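Local coordinates for protein Asp/Glu-specific dipeptidyl-peptidase (Flavobacterium psychrophilum, PDB 5JXF) that removes dipeptides from the N-terminus of oligopeptides as a serine peptidase, with strict preference for aspartate or glutamate at the P1 position, at residues A[279-291]-A[655-669]. Sequence-based numbering, arbitrary orientation.
With ASP (aspartic acid), chain F.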
ATOM      1  N   PHE A 279      23.212 -14.097  11.621  1.00 47.59           N
ATOM      2  CA  PHE A 279      24.285 -13.478  10.854  1.00 48.84           C
ATOM      3  C   PHE A 279      24.091 -13.775   9.384  1.00 46.22           C
ATOM      4  O   PHE A 279      23.724 -14.895   9.009  1.00 44.21           O
ATOM      5  CB  PHE A 279      25.662 -13.989  11.302  1.00 47.32           C
ATOM      6  CG  PHE A 279      26.799 -13.491  10.446  1.00 47.74           C
ATOM      7  CD1 PHE A 279      27.393 -12.273  10.700  1.00 50.95           C
ATOM      8  CD2 PHE A 279      27.258 -14.239   9.377  1.00 45.28           C
ATOM      9  CE1 PHE A 279      28.448 -11.815   9.907  1.00 49.14           C
ATOM     10  CE2 PHE A 279      28.306 -13.784   8.583  1.00 43.31           C
ATOM     11  CZ  PHE A 279      28.899 -12.575   8.852  1.00 43.22           C
ATOM     12  N   THR A 280      24.332 -12.764   8.557  1.00 41.72           N
ATOM     13  CA  THR A 280      24.369 -12.927   7.098  1.00 42.30           C
ATOM     14  C   THR A 280      25.541 -12.153   6.525  1.00 45.86           C
ATOM     15  O   THR A 280      25.855 -11.054   6.995  1.00 42.44           O
ATOM     16  CB  THR A 280      23.079 -12.392   6.386  1.00 63.38           C
ATOM     17  OG1 THR A 280      23.002 -10.971   6.533  1.00 66.73           O
ATOM     18  CG2 THR A 280      21.821 -13.010   6.938  1.00 51.52           C
ATOM     19  N   MET A 281      26.176 -12.724   5.507  1.00 41.81           N
ATOM     20  CA  MET A 281      27.229 -12.043   4.792  1.00 46.38           C
ATOM     21  C   MET A 281      26.953 -12.099   3.294  1.00 42.01           C
ATOM     22  O   MET A 281      26.718 -13.164   2.716  1.00 39.65           O
ATOM     23  CB  MET A 281      28.595 -12.668   5.117  1.00 46.62           C
ATOM     24  CG  MET A 281      29.755 -11.787   4.762  1.00 49.24           C
ATOM     25  SD  MET A 281      31.370 -12.631   4.822  1.00 62.39           S
ATOM     26  CE  MET A 281      31.157 -13.852   3.567  1.00 40.71           C
ATOM     27  N   VAL A 282      27.002 -10.935   2.667  1.00 41.45           N
ATOM     28  CA  VAL A 282      26.786 -10.854   1.243  1.00 46.98           C
ATOM     29  C   VAL A 282      28.079 -10.414   0.514  1.00 36.68           C
ATOM     30  O   VAL A 282      28.676  -9.392   0.822  1.00 41.60           O
ATOM     31  CB  VAL A 282      25.614  -9.893   0.937  1.00 44.40           C
ATOM     32  CG1 VAL A 282      25.385  -9.799  -0.539  1.00 43.54           C
ATOM     33  CG2 VAL A 282      24.314 -10.372   1.651  1.00 36.62           C
ATOM     34  N   MET A 283      28.499 -11.214  -0.451  1.00 41.22           N
ATOM     35  CA  MET A 283      29.693 -10.925  -1.240  1.00 38.04           C
ATOM     36  C   MET A 283      29.265 -10.660  -2.682  1.00 39.37           C
ATOM     37  O   MET A 283      28.483 -11.410  -3.250  1.00 43.73           O
ATOM     38  CB  MET A 283      30.680 -12.099  -1.167  1.00 36.36           C
ATOM     39  CG  MET A 283      32.106 -11.769  -1.605  1.00 58.31           C
ATOM     40  SD  MET A 283      33.275 -13.176  -1.363  1.00 66.27           S
ATOM     41  CE  MET A 283      32.477 -13.873   0.103  1.00 52.27           C
ATOM     42  N   GLY A 284      29.726  -9.575  -3.277  1.00 41.42           N
ATOM     43  CA  GLY A 284      29.318  -9.317  -4.639  1.00 41.10           C
ATOM     44  C   GLY A 284      30.065  -8.187  -5.293  1.00 41.88           C
ATOM     45  O   GLY A 284      31.116  -7.746  -4.807  1.00 40.82           O
ATOM     46  N   TYR A 285      29.521  -7.722  -6.413  1.00 42.37           N
ATOM     47  CA  TYR A 285      30.175  -6.677  -7.188  1.00 39.56           C
ATOM     48  C   TYR A 285      29.296  -5.417  -7.343  1.00 43.19           C
ATOM     49  O   TYR A 285      28.857  -5.079  -8.447  1.00 39.88           O
ATOM     50  CB  TYR A 285      30.578  -7.227  -8.557  1.00 36.36           C
ATOM     51  CG  TYR A 285      31.493  -8.437  -8.469  1.00 42.80           C
ATOM     52  CD1 TYR A 285      30.969  -9.706  -8.210  1.00 42.60           C
ATOM     53  CD2 TYR A 285      32.873  -8.319  -8.670  1.00 36.65           C
ATOM     54  CE1 TYR A 285      31.792 -10.809  -8.109  1.00 45.15           C
ATOM     55  CE2 TYR A 285      33.713  -9.444  -8.573  1.00 36.63           C
ATOM     56  CZ  TYR A 285      33.161 -10.670  -8.299  1.00 39.87           C
ATOM     57  OH  TYR A 285      33.933 -11.788  -8.206  1.00 44.73           O
ATOM     58  N   PRO A 286      29.072  -4.705  -6.233  1.00 44.52           N
ATOM     59  CA  PRO A 286      28.284  -3.467  -6.272  1.00 45.97           C
ATOM     60  C   PRO A 286      28.896  -2.462  -7.241  1.00 49.59           C
ATOM     61  O   PRO A 286      30.105  -2.188  -7.202  1.00 45.74           O
ATOM     62  CB  PRO A 286      28.349  -2.957  -4.830  1.00 38.61           C
ATOM     63  CG  PRO A 286      29.611  -3.529  -4.276  1.00 38.65           C
ATOM     64  CD  PRO A 286      29.715  -4.905  -4.923  1.00 37.75           C
ATOM     65  N   GLY A 287      28.052  -1.951  -8.130  1.00 50.21           N
ATOM     66  CA  GLY A 287      28.475  -1.068  -9.196  1.00 45.90           C
ATOM     67  C   GLY A 287      28.938   0.305  -8.749  1.00 52.34           C
ATOM     68  O   GLY A 287      30.096   0.684  -8.959  1.00 47.64           O
ATOM     69  N   LYS A 288      28.042   1.066  -8.130  1.00 44.12           N
ATOM     70  CA  LYS A 288      28.374   2.441  -7.798  1.00 49.67           C
ATOM     71  C   LYS A 288      27.728   2.911  -6.499  1.00 42.58           C
ATOM     72  O   LYS A 288      26.610   2.537  -6.174  1.00 56.64           O
ATOM     73  CB  LYS A 288      27.985   3.372  -8.956  1.00 52.15           C
ATOM     74  CG  LYS A 288      28.558   4.780  -8.812  1.00 60.19           C
ATOM     75  CD  LYS A 288      28.378   5.625 -10.065  1.00 66.88           C
ATOM     76  CE  LYS A 288      26.910   5.810 -10.407  1.00 78.62           C
ATOM     77  NZ  LYS A 288      26.722   6.696 -11.597  1.00 85.96           N
ATOM     78  N   THR A 289      28.472   3.722  -5.758  1.00 54.58           N
ATOM     79  CA  THR A 289      28.001   4.314  -4.518  1.00 54.55           C
ATOM     80  C   THR A 289      28.665   5.677  -4.341  1.00 63.85           C
ATOM     81  O   THR A 289      29.764   5.890  -4.847  1.00 59.85           O
ATOM     82  CB  THR A 289      28.262   3.339  -3.343  1.00 59.15           C
ATOM     83  OG1 THR A 289      27.026   2.691  -2.974  1.00 62.07           O
ATOM     84  CG2 THR A 289      28.884   4.003  -2.162  1.00 59.33           C
ATOM     85  N   GLN A 290      27.970   6.617  -3.691  1.00 57.81           N
ATOM     86  CA  GLN A 290      28.503   7.960  -3.461  1.00 56.78           C
ATOM     87  C   GLN A 290      28.163   8.445  -2.059  1.00 54.74           C
ATOM     88  O   GLN A 290      27.380   9.366  -1.911  1.00 52.08           O
ATOM     89  CB  GLN A 290      27.940   8.955  -4.480  1.00 61.94           C
ATOM     90  CG  GLN A 290      28.164   8.560  -5.920  1.00 66.75           C
ATOM     91  CD  GLN A 290      27.677   9.605  -6.897  1.00 72.45           C
ATOM     92  OE1 GLN A 290      28.476  10.336  -7.491  1.00 77.75           O
ATOM     93  NE2 GLN A 290      26.368   9.662  -7.100  1.00 75.57           N
ATOM     94  N   GLU A 291      28.736   7.825  -1.033  1.00 57.16           N
ATOM     95  CA  GLU A 291      28.334   8.132   0.336  1.00 58.51           C
ATOM     96  C   GLU A 291      28.914   9.445   0.833  1.00 63.85           C
ATOM     97  O   GLU A 291      28.499   9.960   1.875  1.00 64.45           O
ATOM     98  CB  GLU A 291      28.752   7.014   1.296  1.00 61.09           C
ATOM     99  CG  GLU A 291      28.198   5.624   0.976  1.00 64.61           C
ATOM    100  CD  GLU A 291      26.682   5.565   0.958  1.00 64.91           C
ATOM    101  OE1 GLU A 291      26.022   6.430   1.574  1.00 67.18           O
ATOM    102  OE2 GLU A 291      26.153   4.645   0.309  1.00 62.58           O
ATOM    103  N   ASN A 655      22.246  -5.911   5.410  1.00 43.39           N
ATOM    104  CA  ASN A 655      23.413  -5.842   4.533  1.00 45.97           C
ATOM    105  C   ASN A 655      23.320  -4.649   3.590  1.00 48.59           C
ATOM    106  O   ASN A 655      22.263  -4.341   3.063  1.00 53.85           O
ATOM    107  CB  ASN A 655      23.558  -7.129   3.716  1.00 33.36           C
ATOM    108  CG  ASN A 655      23.521  -8.370   4.565  1.00 52.60           C
ATOM    109  OD1 ASN A 655      24.498  -8.709   5.225  1.00 59.83           O
ATOM    110  ND2 ASN A 655      22.399  -9.082   4.526  1.00 49.83           N
ATOM    111  N   HIS A 656      24.444  -3.985   3.364  1.00 52.33           N
ATOM    112  CA  HIS A 656      24.470  -2.820   2.500  1.00 49.54           C
ATOM    113  C   HIS A 656      24.817  -3.237   1.081  1.00 53.74           C
ATOM    114  O   HIS A 656      25.941  -3.660   0.813  1.00 51.84           O
ATOM    115  CB  HIS A 656      25.483  -1.798   3.029  1.00 52.13           C
ATOM    116  CG  HIS A 656      25.445  -0.473   2.327  1.00 56.93           C
ATOM    117  ND1 HIS A 656      26.384   0.514   2.550  1.00 61.99           N
ATOM    118  CD2 HIS A 656      24.588   0.029   1.405  1.00 54.66           C
ATOM    119  CE1 HIS A 656      26.108   1.562   1.797  1.00 55.09           C
ATOM    120  NE2 HIS A 656      25.026   1.292   1.088  1.00 56.49           N
ATOM    121  N   THR A 657      23.854  -3.098   0.175  1.00 48.68           N
ATOM    122  CA  THR A 657      24.013  -3.472  -1.229  1.00 45.96           C
ATOM    123  C   THR A 657      23.652  -2.346  -2.185  1.00 47.49           C
ATOM    124  O   THR A 657      23.134  -1.313  -1.767  1.00 49.66           O
ATOM    125  CB  THR A 657      23.131  -4.687  -1.587  1.00 46.32           C
ATOM    126  OG1 THR A 657      21.777  -4.407  -1.218  1.00 47.25           O
ATOM    127  CG2 THR A 657      23.598  -5.941  -0.855  1.00 38.50           C
ATOM    128  N   THR A 658      23.908  -2.556  -3.474  1.00 45.37           N
ATOM    129  CA  THR A 658      23.473  -1.608  -4.503  1.00 47.85           C
ATOM    130  C   THR A 658      23.411  -2.397  -5.817  1.00 44.05           C
ATOM    131  O   THR A 658      23.669  -3.598  -5.812  1.00 47.11           O
ATOM    132  CB  THR A 658      24.418  -0.358  -4.568  1.00 40.32           C
ATOM    133  OG1 THR A 658      23.887   0.646  -5.450  1.00 43.50           O
ATOM    134  CG2 THR A 658      25.810  -0.743  -5.019  1.00 40.70           C
ATOM    135  N   GLY A 659      23.057  -1.752  -6.927  1.00 41.11           N
ATOM    136  CA  GLY A 659      23.025  -2.438  -8.210  1.00 35.15           C
ATOM    137  C   GLY A 659      24.416  -3.053  -8.503  1.00 34.91           C
ATOM    138  O   GLY A 659      25.438  -2.403  -8.280  1.00 34.98           O
ATOM    139  N   GLY A 660      24.442  -4.290  -8.980  1.00 37.86           N
ATOM    140  CA  GLY A 660      25.673  -5.061  -9.072  1.00 44.31           C
ATOM    141  C   GLY A 660      25.665  -6.231  -8.103  1.00 51.44           C
ATOM    142  O   GLY A 660      26.266  -7.278  -8.376  1.00 49.92           O
ATOM    143  N   ASN A 661      24.969  -6.045  -6.980  1.00 40.70           N
ATOM    144  CA  ASN A 661      24.832  -7.069  -5.962  1.00 46.99           C
ATOM    145  C   ASN A 661      23.724  -8.025  -6.317  1.00 46.21           C
ATOM    146  O   ASN A 661      23.516  -9.013  -5.616  1.00 40.75           O
ATOM    147  CB  ASN A 661      24.526  -6.470  -4.595  1.00 46.86           C
ATOM    148  CG  ASN A 661      25.760  -6.225  -3.763  1.00 46.48           C
ATOM    149  OD1 ASN A 661      25.922  -5.150  -3.185  1.00 49.24           O
ATOM    150  ND2 ASN A 661      26.644  -7.223  -3.686  1.00 37.39           N
ATOM    151  N   SER A 662      23.000  -7.721  -7.390  1.00 39.82           N
ATOM    152  CA  SER A 662      22.056  -8.690  -7.934  1.00 41.94           C
ATOM    153  C   SER A 662      22.738 -10.015  -8.149  1.00 45.29           C
ATOM    154  O   SER A 662      23.781 -10.092  -8.834  1.00 40.30           O
ATOM    155  CB  SER A 662      21.452  -8.225  -9.253  1.00 46.96           C
ATOM    156  OG  SER A 662      20.244  -7.527  -9.027  1.00 58.21           O
ATOM    157  N   GLY A 663      22.153 -11.045  -7.562  1.00 44.00           N
ATOM    158  CA  GLY A 663      22.667 -12.384  -7.675  1.00 39.64           C
ATOM    159  C   GLY A 663      23.745 -12.743  -6.662  1.00 42.29           C
ATOM    160  O   GLY A 663      24.267 -13.833  -6.719  1.00 38.52           O
ATOM    161  N   SER A 664      24.056 -11.846  -5.729  1.00 40.39           N
ATOM    162  CA  SER A 664      25.060 -12.115  -4.700  1.00 36.69           C
ATOM    163  C   SER A 664      24.581 -13.169  -3.730  1.00 41.79           C
ATOM    164  O   SER A 664      23.406 -13.206  -3.387  1.00 39.61           O
ATOM    165  CB  SER A 664      25.410 -10.855  -3.908  1.00 30.40           C
ATOM    166  OG  SER A 664      26.096  -9.908  -4.698  1.00 35.03           O
ATOM    167  N   PRO A 665      25.501 -14.028  -3.283  1.00 46.96           N
ATOM    168  CA  PRO A 665      25.143 -15.047  -2.304  1.00 41.36           C
ATOM    169  C   PRO A 665      24.992 -14.442  -0.927  1.00 37.76           C
ATOM    170  O   PRO A 665      25.799 -13.612  -0.550  1.00 36.33           O
ATOM    171  CB  PRO A 665      26.340 -16.011  -2.342  1.00 35.54           C
ATOM    172  CG  PRO A 665      27.514 -15.128  -2.731  1.00 33.69           C
ATOM    173  CD  PRO A 665      26.921 -14.122  -3.700  1.00 39.70           C
ATOM    174  N   ALA A 666      23.978 -14.852  -0.176  1.00 36.34           N
ATOM    175  CA  ALA A 666      24.003 -14.577   1.245  1.00 39.49           C
ATOM    176  C   ALA A 666      24.381 -15.869   1.955  1.00 36.79           C
ATOM    177  O   ALA A 666      23.752 -16.913   1.751  1.00 38.43           O
ATOM    178  CB  ALA A 666      22.634 -14.025   1.749  1.00 39.52           C
ATOM    179  N   VAL A 667      25.432 -15.799   2.765  1.00 38.35           N
ATOM    180  CA  VAL A 667      25.889 -16.956   3.500  1.00 44.14           C
ATOM    181  C   VAL A 667      25.743 -16.760   4.993  1.00 40.80           C
ATOM    182  O   VAL A 667      25.797 -15.642   5.504  1.00 45.55           O
ATOM    183  CB  VAL A 667      27.379 -17.293   3.183  1.00 39.59           C
ATOM    184  CG1 VAL A 667      27.517 -17.599   1.704  1.00 42.83           C
ATOM    185  CG2 VAL A 667      28.296 -16.156   3.619  1.00 40.23           C
ATOM    186  N   ASP A 668      25.576 -17.876   5.688  1.00 38.37           N
ATOM    187  CA  ASP A 668      25.374 -17.878   7.135  1.00 41.96           C
ATOM    188  C   ASP A 668      26.723 -17.836   7.861  1.00 45.57           C
ATOM    189  O   ASP A 668      27.788 -17.615   7.236  1.00 42.48           O
ATOM    190  CB  ASP A 668      24.561 -19.126   7.549  1.00 42.72           C
ATOM    191  CG  ASP A 668      25.326 -20.470   7.284  1.00 50.46           C
ATOM    192  OD1 ASP A 668      26.532 -20.445   6.984  1.00 45.60           O
ATOM    193  OD2 ASP A 668      24.718 -21.558   7.368  1.00 46.68           O
ATOM    194  N   ALA A 669      26.681 -18.101   9.164  1.00 44.98           N
ATOM    195  CA  ALA A 669      27.868 -18.035  10.013  1.00 46.62           C
ATOM    196  C   ALA A 669      28.963 -19.024   9.612  1.00 45.74           C
ATOM    197  O   ALA A 669      30.149 -18.746   9.829  1.00 48.88           O
ATOM    198  CB  ALA A 669      27.482 -18.262  11.471  1.00 48.29           C
TER
HETATM  199  N   ASP F 802      18.383  -4.937  -8.231  1.00 92.63           N
HETATM  200  CA  ASP F 802      19.736  -4.381  -8.116  1.00106.35           C
HETATM  201  C   ASP F 802      20.754  -4.992  -9.063  1.00100.90           C
HETATM  202  O   ASP F 802      21.887  -5.284  -8.668  1.00102.92           O
HETATM  203  CB  ASP F 802      20.241  -4.508  -6.668  1.00125.56           C
HETATM  204  CG  ASP F 802      19.797  -3.353  -5.779  1.00138.94           C
HETATM  205  OD1 ASP F 802      19.476  -2.279  -6.316  1.00134.15           O
HETATM  206  OD2 ASP F 802      19.784  -3.511  -4.537  1.00159.74           O
HETATM  207  O   HOH W   1      24.041 -17.262  10.114  1.00 43.54           O
HETATM  208  O   HOH W   2      28.823  -7.101  -1.654  1.00 45.25           O
HETATM  209  O   HOH W   3      25.428   0.286  -8.647  1.00 44.18           O
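Glu291 OE2 comes to the edge of the His656 ring, near its plane and 3.4 Å from CE1, with the carboxylate turned 68° from the imidazole, whose main polar partner is Gly39; the backbone of Asp668 lies at the edge of the Phe279 ring. The amide of Asn655 hands an N-H from ND2 to Thr280 OG1, 2.8 Å away and almost in the amide plane, while Val282 CG2 packs against CG of Asn655. With CG1 anti to the backbone N (chi1 180°), Val282 also reaches Ser664 CB. Strands 279-284 and 665-667 run antiparallel, and Met281 and Val667 exchange two backbone hydrogen bonds. Beyond the strands, Gly287 N bonds to Gly659 O at 2.7 Å, and Pro286 CB presses tightly on Thr658 CG2. Asn661 ties together the two type II turns that meet at it, Thr658 to Asn661 and Asn661 to Ser664: its OD1 takes Thr658 N on a lone pair, and its ND2 gives a straight bond (167°) to Ser664 OG, which in turn donates to Asn661 O. Cut back to alanine, Asn661 would probably leave Thr658 N without its side-chain acceptor and Ser664 OG without its amide donor, both turns less firmly tied. Gly660 N and Ser662 N both bond to O of the bound aspartic acid, as expected of an oxyanion hole, beside Ser662, by similarity the charge-relay serine: the Gly-Asn-Ser-Gly nucleophile loop of a chymotrypsin-like S46 peptidase.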